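Local coordinates for protein glyoxalase-related enzyme, AraC type (Clostridium phytofermentans, PDB 3BT3) that is of unknown function but belongs to the vicinal oxygen chelate superfamily and may serve as the effector-sensing part of an AraC-type transcription regulator, at residues P25-K30 with D135-R140; K30-T35 with F81-G86; S117-Y120 with A126-C129. All blocks are in the same frame, centred on the assembly; numbering follows the deposited sequence.

Interaction 1: P25-K30 with D135-R140; sequences PVYFTK and DGCILR
Tyr27 reaches from strand 26-29 across to Asp135 and Cys137, and its path explains most of this contact. Its CB points toward 135-140, and CG anti to the backbone N (chi1 -175°) carries the ring on to Asp135 and Cys137. CB itself lies beside the carbonyl of His82. Farther out, the two ring sides meet different partners: CE1 of Tyr27 is 3.7 Å from Cys137 SG, while CE2 is 3.4 Å from Asp135 OD1. The sulfur stands obliquely to the ring, 4.2 Å from the Tyr27 centroid and 35° off its normal, a sulfur-aromatic contact suited to a small, polarisable side chain in a buried place. At the tip, Tyr27 OH donates to Asp135 OD1 (2.7 Å), which lies at the ring edge and offers its anti lone pair; ring and carboxylate planes are turned 66° apart. The hydroxyl also bonds Thr133 OG1. Thr29 OG1 sits 3.5 Å from Asp135 OD2, but its stronger partner is Thr35 OG1, and Thr35 also bonds Asp135 OD1, so these hydroxyls and the carboxylate form a connected set. The contact lies where strand 26-29, next to strand 81-85 in one sheet, meets the turn leading into strand 138-144 of the other, beside the first turn of helix 32-41.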
loop_
_atom_site.group_PDB
_atom_site.type_symbol
_atom_site.label_atom_id
_atom_site.label_comp_id
_atom_site.label_asym_id
_atom_site.label_seq_id
_atom_site.Cartn_x
_atom_site.Cartn_y
_atom_site.Cartn_z
ATOM N N PRO A 25 -2.758 -0.078 -0.571
ATOM C CA PRO A 25 -1.904 -1.026 0.153
ATOM C C PRO A 25 -2.631 -2.296 0.590
ATOM O O PRO A 25 -3.853 -2.295 0.755
ATOM C CB PRO A 25 -1.404 -0.207 1.344
ATOM C CG PRO A 25 -2.456 0.840 1.527
ATOM C CD PRO A 25 -2.794 1.225 0.113
ATOM N N VAL A 26 -1.872 -3.380 0.755
ATOM C CA VAL A 26 -2.439 -4.653 1.187
ATOM C C VAL A 26 -2.247 -4.865 2.684
ATOM O O VAL A 26 -1.286 -4.372 3.272
ATOM C CB VAL A 26 -1.804 -5.837 0.452
ATOM C CG1 VAL A 26 -2.167 -5.770 -1.021
ATOM C CG2 VAL A 26 -0.285 -5.835 0.666
ATOM N N TYR A 27 -3.158 -5.611 3.294
ATOM C CA TYR A 27 -3.107 -5.869 4.732
ATOM C C TYR A 27 -3.628 -7.290 5.003
ATOM O O TYR A 27 -4.710 -7.653 4.550
ATOM C CB TYR A 27 -3.978 -4.825 5.427
ATOM C CG TYR A 27 -3.962 -4.844 6.929
ATOM C CD1 TYR A 27 -3.396 -3.790 7.652
ATOM C CD2 TYR A 27 -4.551 -5.893 7.637
ATOM C CE1 TYR A 27 -3.424 -3.782 9.044
ATOM C CE2 TYR A 27 -4.582 -5.895 9.019
ATOM C CZ TYR A 27 -4.020 -4.839 9.719
ATOM O OH TYR A 27 -4.072 -4.837 11.088
ATOM N N PHE A 28 -2.873 -8.097 5.732
ATOM C CA PHE A 28 -3.323 -9.460 5.991
ATOM C C PHE A 28 -3.856 -9.683 7.398
ATOM O O PHE A 28 -3.324 -9.150 8.360
ATOM C CB PHE A 28 -2.187 -10.437 5.670
ATOM C CG PHE A 28 -1.790 -10.419 4.227
ATOM C CD1 PHE A 28 -2.496 -11.163 3.288
ATOM C CD2 PHE A 28 -0.783 -9.568 3.786
ATOM C CE1 PHE A 28 -2.208 -11.048 1.924
ATOM C CE2 PHE A 28 -0.492 -9.446 2.436
ATOM C CZ PHE A 28 -1.207 -10.187 1.500
ATOM N N THR A 29 -4.916 -10.475 7.512
ATOM C CA THR A 29 -5.516 -10.745 8.815
ATOM C C THR A 29 -6.131 -12.133 8.941
ATOM O O THR A 29 -6.706 -12.654 7.986
ATOM C CB THR A 29 -6.612 -9.691 9.157
ATOM O OG1 THR A 29 -7.296 -10.064 10.360
ATOM C CG2 THR A 29 -7.623 -9.597 8.037
ATOM N N LYS A 30 -6.012 -12.712 10.135
ATOM C CA LYS A 30 -6.574 -14.032 10.433
ATOM C C LYS A 30 -8.058 -13.944 10.815
ATOM O O LYS A 30 -8.767 -14.942 10.769
ATOM C CB LYS A 30 -5.796 -14.709 11.566
ATOM C CG LYS A 30 -4.362 -15.060 11.213
ATOM C CD LYS A 30 -4.287 -15.953 9.972
ATOM C CE LYS A 30 -4.938 -17.315 10.203
ATOM N NZ LYS A 30 -4.234 -18.118 11.253
ATOM N N ASP A 135 -3.945 -6.399 15.102
ATOM C CA ASP A 135 -3.303 -7.561 14.503
ATOM C C ASP A 135 -1.798 -7.574 14.714
ATOM O O ASP A 135 -1.133 -8.539 14.359
ATOM C CB ASP A 135 -3.613 -7.600 13.006
ATOM C CG ASP A 135 -5.096 -7.728 12.729
ATOM O OD1 ASP A 135 -5.675 -6.843 12.062
ATOM O OD2 ASP A 135 -5.687 -8.722 13.194
ATOM N N GLY A 136 -1.263 -6.495 15.275
ATOM C CA GLY A 136 0.167 -6.428 15.512
ATOM C C GLY A 136 0.996 -5.601 14.536
ATOM O O GLY A 136 2.134 -5.273 14.853
ATOM N N CYS A 137 0.455 -5.261 13.368
ATOM C CA CYS A 137 1.208 -4.469 12.395
ATOM C C CYS A 137 1.367 -3.052 12.889
ATOM O O CYS A 137 0.614 -2.586 13.753
ATOM C CB CYS A 137 0.506 -4.365 11.040
ATOM S SG CYS A 137 -0.600 -5.669 10.618
ATOM N N ILE A 138 2.329 -2.366 12.286
ATOM C CA ILE A 138 2.624 -0.985 12.606
ATOM C C ILE A 138 2.123 -0.057 11.508
ATOM O O ILE A 138 2.340 -0.311 10.319
ATOM C CB ILE A 138 4.152 -0.747 12.748
ATOM C CG1 ILE A 138 4.738 -1.650 13.839
ATOM C CG2 ILE A 138 4.420 0.717 13.029
ATOM C CD1 ILE A 138 4.044 -1.543 15.182
ATOM N N LEU A 139 1.457 1.017 11.909
ATOM C CA LEU A 139 0.985 2.008 10.956
ATOM C C LEU A 139 1.667 3.316 11.306
ATOM O O LEU A 139 1.564 3.796 12.442
ATOM C CB LEU A 139 -0.529 2.199 11.046
ATOM C CG LEU A 139 -1.422 1.015 10.715
ATOM C CD1 LEU A 139 -2.870 1.461 10.731
ATOM C CD2 LEU A 139 -1.046 0.457 9.346
ATOM N N ARG A 140 2.362 3.890 10.332
ATOM C CA ARG A 140 3.048 5.157 10.542
ATOM C C ARG A 140 2.220 6.311 9.990
ATOM O O ARG A 140 1.730 6.267 8.866
ATOM C CB ARG A 140 4.426 5.127 9.881
ATOM C CG ARG A 140 5.377 4.105 10.506
ATOM C CD ARG A 140 6.734 4.082 9.818
ATOM N NE ARG A 140 7.362 5.396 9.831
ATOM C CZ ARG A 140 8.492 5.694 9.196
ATOM N NH1 ARG A 140 9.132 4.769 8.495
ATOM N NH2 ARG A 140 8.987 6.922 9.259
#

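Interaction 2: K30-T35 with F81-G86; sequences KDMDKT and FHLFKG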
loop_
_atom_site.group_PDB
_atom_site.type_symbol
_atom_site.label_atom_id
_atom_site.label_comp_id
_atom_site.label_asym_id
_atom_site.label_seq_id
_atom_site.Cartn_x
_atom_site.Cartn_y
_atom_site.Cartn_z
ATOM N N LYS A 30 -6.012 -12.712 10.135
ATOM C CA LYS A 30 -6.574 -14.032 10.433
ATOM C C LYS A 30 -8.058 -13.944 10.815
ATOM O O LYS A 30 -8.767 -14.942 10.769
ATOM C CB LYS A 30 -5.796 -14.709 11.566
ATOM C CG LYS A 30 -4.362 -15.060 11.213
ATOM C CD LYS A 30 -4.287 -15.953 9.972
ATOM C CE LYS A 30 -4.938 -17.315 10.203
ATOM N NZ LYS A 30 -4.234 -18.118 11.253
ATOM N N ASP A 31 -8.514 -12.752 11.198
ATOM C CA ASP A 31 -9.913 -12.534 11.560
ATOM C C ASP A 31 -10.335 -11.124 11.122
ATOM O O ASP A 31 -10.269 -10.162 11.886
ATOM C CB ASP A 31 -10.119 -12.728 13.069
ATOM C CG ASP A 31 -11.603 -12.834 13.452
ATOM O OD1 ASP A 31 -11.899 -13.173 14.621
ATOM O OD2 ASP A 31 -12.476 -12.581 12.587
ATOM N N MET A 32 -10.787 -11.034 9.876
ATOM C CA MET A 32 -11.193 -9.778 9.242
ATOM C C MET A 32 -12.186 -8.914 10.027
ATOM O O MET A 32 -11.994 -7.701 10.150
ATOM C CB MET A 32 -11.742 -10.079 7.835
ATOM C CG MET A 32 -11.481 -8.982 6.809
ATOM S SD MET A 32 -11.565 -9.592 5.089
ATOM C CE MET A 32 -13.045 -9.138 4.754
ATOM N N ASP A 33 -13.248 -9.522 10.546
ATOM C CA ASP A 33 -14.236 -8.785 11.317
ATOM C C ASP A 33 -13.610 -8.005 12.467
ATOM O O ASP A 33 -13.903 -6.818 12.646
ATOM C CB ASP A 33 -15.288 -9.742 11.859
ATOM C CG ASP A 33 -16.321 -10.110 10.820
ATOM O OD1 ASP A 33 -17.169 -9.247 10.502
ATOM O OD2 ASP A 33 -16.280 -11.253 10.314
ATOM N N LYS A 34 -12.742 -8.659 13.238
ATOM C CA LYS A 34 -12.096 -7.988 14.363
ATOM C C LYS A 34 -11.216 -6.831 13.873
ATOM O O LYS A 34 -11.162 -5.776 14.509
ATOM C CB LYS A 34 -11.258 -8.985 15.186
ATOM C CG LYS A 34 -10.501 -8.338 16.352
ATOM C CD LYS A 34 -9.877 -9.365 17.296
ATOM C CE LYS A 34 -8.614 -9.987 16.718
ATOM N NZ LYS A 34 -7.487 -9.007 16.619
ATOM N N THR A 35 -10.536 -7.037 12.744
ATOM C CA THR A 35 -9.668 -6.017 12.158
ATOM C C THR A 35 -10.488 -4.814 11.715
ATOM O O THR A 35 -10.122 -3.671 11.970
ATOM C CB THR A 35 -8.913 -6.574 10.951
ATOM O OG1 THR A 35 -8.019 -7.598 11.397
ATOM C CG2 THR A 35 -8.121 -5.475 10.242
ATOM N N PHE A 81 -7.086 0.242 2.694
ATOM C CA PHE A 81 -6.329 -1.008 2.722
ATOM C C PHE A 81 -7.197 -2.141 2.192
ATOM O O PHE A 81 -8.392 -2.203 2.482
ATOM C CB PHE A 81 -5.911 -1.366 4.151
ATOM C CG PHE A 81 -4.794 -0.524 4.695
ATOM C CD1 PHE A 81 -3.467 -0.845 4.426
ATOM C CD2 PHE A 81 -5.070 0.592 5.483
ATOM C CE1 PHE A 81 -2.425 -0.066 4.933
ATOM C CE2 PHE A 81 -4.038 1.380 5.994
ATOM C CZ PHE A 81 -2.712 1.049 5.720
ATOM N N HIS A 82 -6.606 -3.019 1.392
ATOM C CA HIS A 82 -7.322 -4.187 0.898
ATOM C C HIS A 82 -7.043 -5.198 2.001
ATOM O O HIS A 82 -5.910 -5.293 2.458
ATOM C CB HIS A 82 -6.722 -4.715 -0.405
ATOM C CG HIS A 82 -7.023 -3.872 -1.602
ATOM N ND1 HIS A 82 -6.079 -3.066 -2.203
ATOM C CD2 HIS A 82 -8.162 -3.721 -2.319
ATOM C CE1 HIS A 82 -6.626 -2.453 -3.239
ATOM N NE2 HIS A 82 -7.888 -2.834 -3.332
ATOM N N LEU A 83 -8.060 -5.926 2.442
ATOM C CA LEU A 83 -7.875 -6.924 3.495
ATOM C C LEU A 83 -8.014 -8.339 2.932
ATOM O O LEU A 83 -9.019 -8.663 2.292
ATOM C CB LEU A 83 -8.907 -6.718 4.607
ATOM C CG LEU A 83 -9.010 -5.299 5.195
ATOM C CD1 LEU A 83 -10.293 -5.168 6.014
ATOM C CD2 LEU A 83 -7.801 -5.004 6.058
ATOM N N PHE A 84 -6.996 -9.164 3.178
ATOM C CA PHE A 84 -6.946 -10.557 2.732
ATOM C C PHE A 84 -6.716 -11.466 3.944
ATOM O O PHE A 84 -6.092 -11.057 4.924
ATOM C CB PHE A 84 -5.779 -10.765 1.757
ATOM C CG PHE A 84 -5.874 -9.950 0.507
ATOM C CD1 PHE A 84 -6.719 -10.337 -0.532
ATOM C CD2 PHE A 84 -5.134 -8.782 0.369
ATOM C CE1 PHE A 84 -6.825 -9.569 -1.697
ATOM C CE2 PHE A 84 -5.233 -8.010 -0.789
ATOM C CZ PHE A 84 -6.084 -8.405 -1.824
ATOM N N LYS A 85 -7.202 -12.704 3.868
ATOM C CA LYS A 85 -7.013 -13.660 4.957
ATOM C C LYS A 85 -5.557 -14.126 4.938
ATOM O O LYS A 85 -5.026 -14.475 3.883
ATOM C CB LYS A 85 -7.925 -14.873 4.777
ATOM C CG LYS A 85 -8.492 -15.409 6.080
ATOM C CD LYS A 85 -8.277 -16.906 6.247
ATOM C CE LYS A 85 -9.090 -17.714 5.267
ATOM N NZ LYS A 85 -10.536 -17.430 5.422
ATOM N N GLY A 86 -4.910 -14.121 6.102
ATOM C CA GLY A 86 -3.529 -14.562 6.176
ATOM C C GLY A 86 -2.812 -14.102 7.429
ATOM O O GLY A 86 -3.399 -13.429 8.274
#
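Met32 and Leu83 make an apolar helix-on-sheet contact: the first turn of helix 32-41 lies against strand 81-85, and Lys30, just ahead of the helix, closes over the strand's end at Gly86. No hydrogen bond crosses between the two segments. The flexible thioether of Met32 crosses the leucine at an angle, its SD 3.9 Å from Leu83 CB and its CG 4.1 Å from Leu83 CD1; the bend at chi3 (98°) turns the chain end aside, and the residue also packs on Ile49. One helical turn later, Thr35 gives its methyl to the same leucine, CG2 to Leu83 CD2 at 4.2 Å, while its hydroxyl bonds Asp135 and Thr29. A threonine suits this border, having one apolar and one polar branch.

Strand 26-29, helix 32-41 and the three strands that follow form a βαβββ module, the building unit of the vicinal oxygen chelate fold, in which the helix packs on one face of the sheet. Asp31 stands at the N-cap, and its carbonyl O accepts from Thr35 N at 3.3 Å.

Lys30 points its CB away from the strand, yet the bend at chi2 helps bring its CD to 3.2 Å from Gly86 O; further bends steer only CE and NZ. The side chain also touches Pro88, and the ammonium makes a long, weak ion pair with Glu87. Gly86 adopts phi 162° and psi -180°, where a CB would strike the preceding carbonyl. Phe84 starts its side chain away from 30-35, and its ring meets Phe95 of the second subunit edge-to-face.

Interaction 3: S117-Y120 with A126-C129; sequences SDIY and AREC
Tyr120 and Glu128 form an antiparallel hydrogen-bonded pair: Tyr120 N donates to Glu128 O at 2.8 Å, and Glu128 N returns the bond to Tyr120 O, also at 2.8 Å. Both side chains lie on the same face of the sheet, pointing the same way. CG of Tyr120 sits between its backbone N and carbonyl carbon (chi1 63°), which folds the ring back over the neighbouring strand. Glu128 O therefore lies under one ring face, 3.6 Å from the plane toward the rim, and Tyr120 CZ is 3.6 Å from Glu128 CG. Ring and carboxylate are nearly parallel, 12° apart, and a water joins Tyr120 OH (2.8 Å) to Glu128 OE2 (3.1 Å). The extended glutamate carries its OE1 to a salt bridge with Arg140. One residue earlier, Ile119 rests its CG2 3.6 Å from Arg127 NH1; Asp102 holds that guanidinium through a salt bridge to NH2. Ser117, small and polar, lays OG over Cys129 CA; OG donates to Asp118 O and also bonds Ser130 N, probably steadying the incoming loop. Residues 117-119 run into strand 120-122, which forms a β-hairpin with strand 126-132 at the edge of the second sheet, where Ile119, Arg127 and Cys129 pack against Ile101 of helix 101-110.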
loop_
_atom_site.group_PDB
_atom_site.type_symbol
_atom_site.label_atom_id
_atom_site.label_comp_id
_atom_site.label_asym_id
_atom_site.label_seq_id
_atom_site.Cartn_x
_atom_site.Cartn_y
_atom_site.Cartn_z
ATOM N N SER A 117 2.414 5.446 19.828
ATOM C CA SER A 117 3.601 6.150 20.297
ATOM C C SER A 117 3.296 7.635 20.403
ATOM O O SER A 117 2.284 8.102 19.886
ATOM C CB SER A 117 4.760 5.961 19.315
ATOM O OG SER A 117 4.555 6.752 18.159
ATOM N N ASP A 118 4.165 8.376 21.079
ATOM C CA ASP A 118 3.978 9.815 21.196
ATOM C C ASP A 118 4.322 10.448 19.849
ATOM O O ASP A 118 4.985 9.833 19.017
ATOM C CB ASP A 118 4.892 10.398 22.286
ATOM C CG ASP A 118 4.347 10.185 23.701
ATOM O OD1 ASP A 118 3.281 10.759 24.033
ATOM O OD2 ASP A 118 4.988 9.445 24.481
ATOM N N ILE A 119 3.847 11.668 19.629
ATOM C CA ILE A 119 4.137 12.394 18.399
ATOM C C ILE A 119 5.535 13.005 18.517
ATOM O O ILE A 119 5.867 13.626 19.524
ATOM C CB ILE A 119 3.122 13.530 18.173
ATOM C CG1 ILE A 119 1.736 12.943 17.896
ATOM C CG2 ILE A 119 3.584 14.424 17.020
ATOM C CD1 ILE A 119 0.664 13.981 17.610
ATOM N N TYR A 120 6.360 12.829 17.493
ATOM C CA TYR A 120 7.709 13.380 17.530
ATOM C C TYR A 120 8.142 13.887 16.159
ATOM O O TYR A 120 7.580 13.496 15.139
ATOM C CB TYR A 120 8.676 12.323 18.047
ATOM C CG TYR A 120 8.768 11.112 17.166
ATOM C CD1 TYR A 120 9.614 11.100 16.055
ATOM C CD2 TYR A 120 8.027 9.967 17.449
ATOM C CE1 TYR A 120 9.727 9.974 15.249
ATOM C CE2 TYR A 120 8.129 8.833 16.647
ATOM C CZ TYR A 120 8.985 8.842 15.549
ATOM O OH TYR A 120 9.115 7.716 14.764
ATOM N N ALA A 126 8.884 16.360 9.297
ATOM C CA ALA A 126 7.503 16.021 9.620
ATOM C C ALA A 126 7.333 15.479 11.031
ATOM O O ALA A 126 8.263 14.942 11.638
ATOM C CB ALA A 126 6.963 15.009 8.614
ATOM N N ARG A 127 6.130 15.638 11.563
ATOM C CA ARG A 127 5.847 15.108 12.879
ATOM C C ARG A 127 5.193 13.756 12.620
ATOM O O ARG A 127 4.406 13.604 11.687
ATOM C CB ARG A 127 4.919 16.040 13.660
ATOM C CG ARG A 127 5.597 17.332 14.102
ATOM C CD ARG A 127 4.966 17.877 15.369
ATOM N NE ARG A 127 3.589 18.273 15.141
ATOM C CZ ARG A 127 2.653 18.320 16.083
ATOM N NH1 ARG A 127 2.937 17.992 17.339
ATOM N NH2 ARG A 127 1.422 18.686 15.756
ATOM N N GLU A 128 5.537 12.761 13.422
ATOM C CA GLU A 128 4.957 11.455 13.217
ATOM C C GLU A 128 4.708 10.696 14.509
ATOM O O GLU A 128 5.135 11.103 15.587
ATOM C CB GLU A 128 5.853 10.635 12.283
ATOM C CG GLU A 128 6.611 9.484 12.920
ATOM C CD GLU A 128 7.119 8.481 11.882
ATOM O OE1 GLU A 128 7.813 8.907 10.931
ATOM O OE2 GLU A 128 6.824 7.271 12.016
ATOM N N CYS A 129 3.967 9.605 14.372
ATOM C CA CYS A 129 3.665 8.710 15.473
ATOM C C CYS A 129 3.199 7.431 14.802
ATOM O O CYS A 129 2.631 7.468 13.711
ATOM C CB CYS A 129 2.565 9.273 16.382
ATOM S SG CYS A 129 0.896 9.239 15.701
HETATM O O HOH W 1 6.698 6.248 14.937
#

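How the interactions relate
Following the chain from its N terminus, strand 26-29 is the first element to take part and leads through Lys30, shared by interactions 1 and 2, into helix 32-41. Interaction 2 closes first, when strand 81-85 arrives beside strand 26-29 and completes the first βαβββ module. The second module then begins; its hairpin closes interaction 3, and strand 138-144 follows to close interaction 1. Both other contacts are nested within that longest loop, in series with each other and on opposite sides of the chain's centre, about 26 Å apart between centres. Interaction 1 ties the two modules together: Thr35 links it to interaction 2, and the Arg140–Glu128 salt bridge links it to interaction 3.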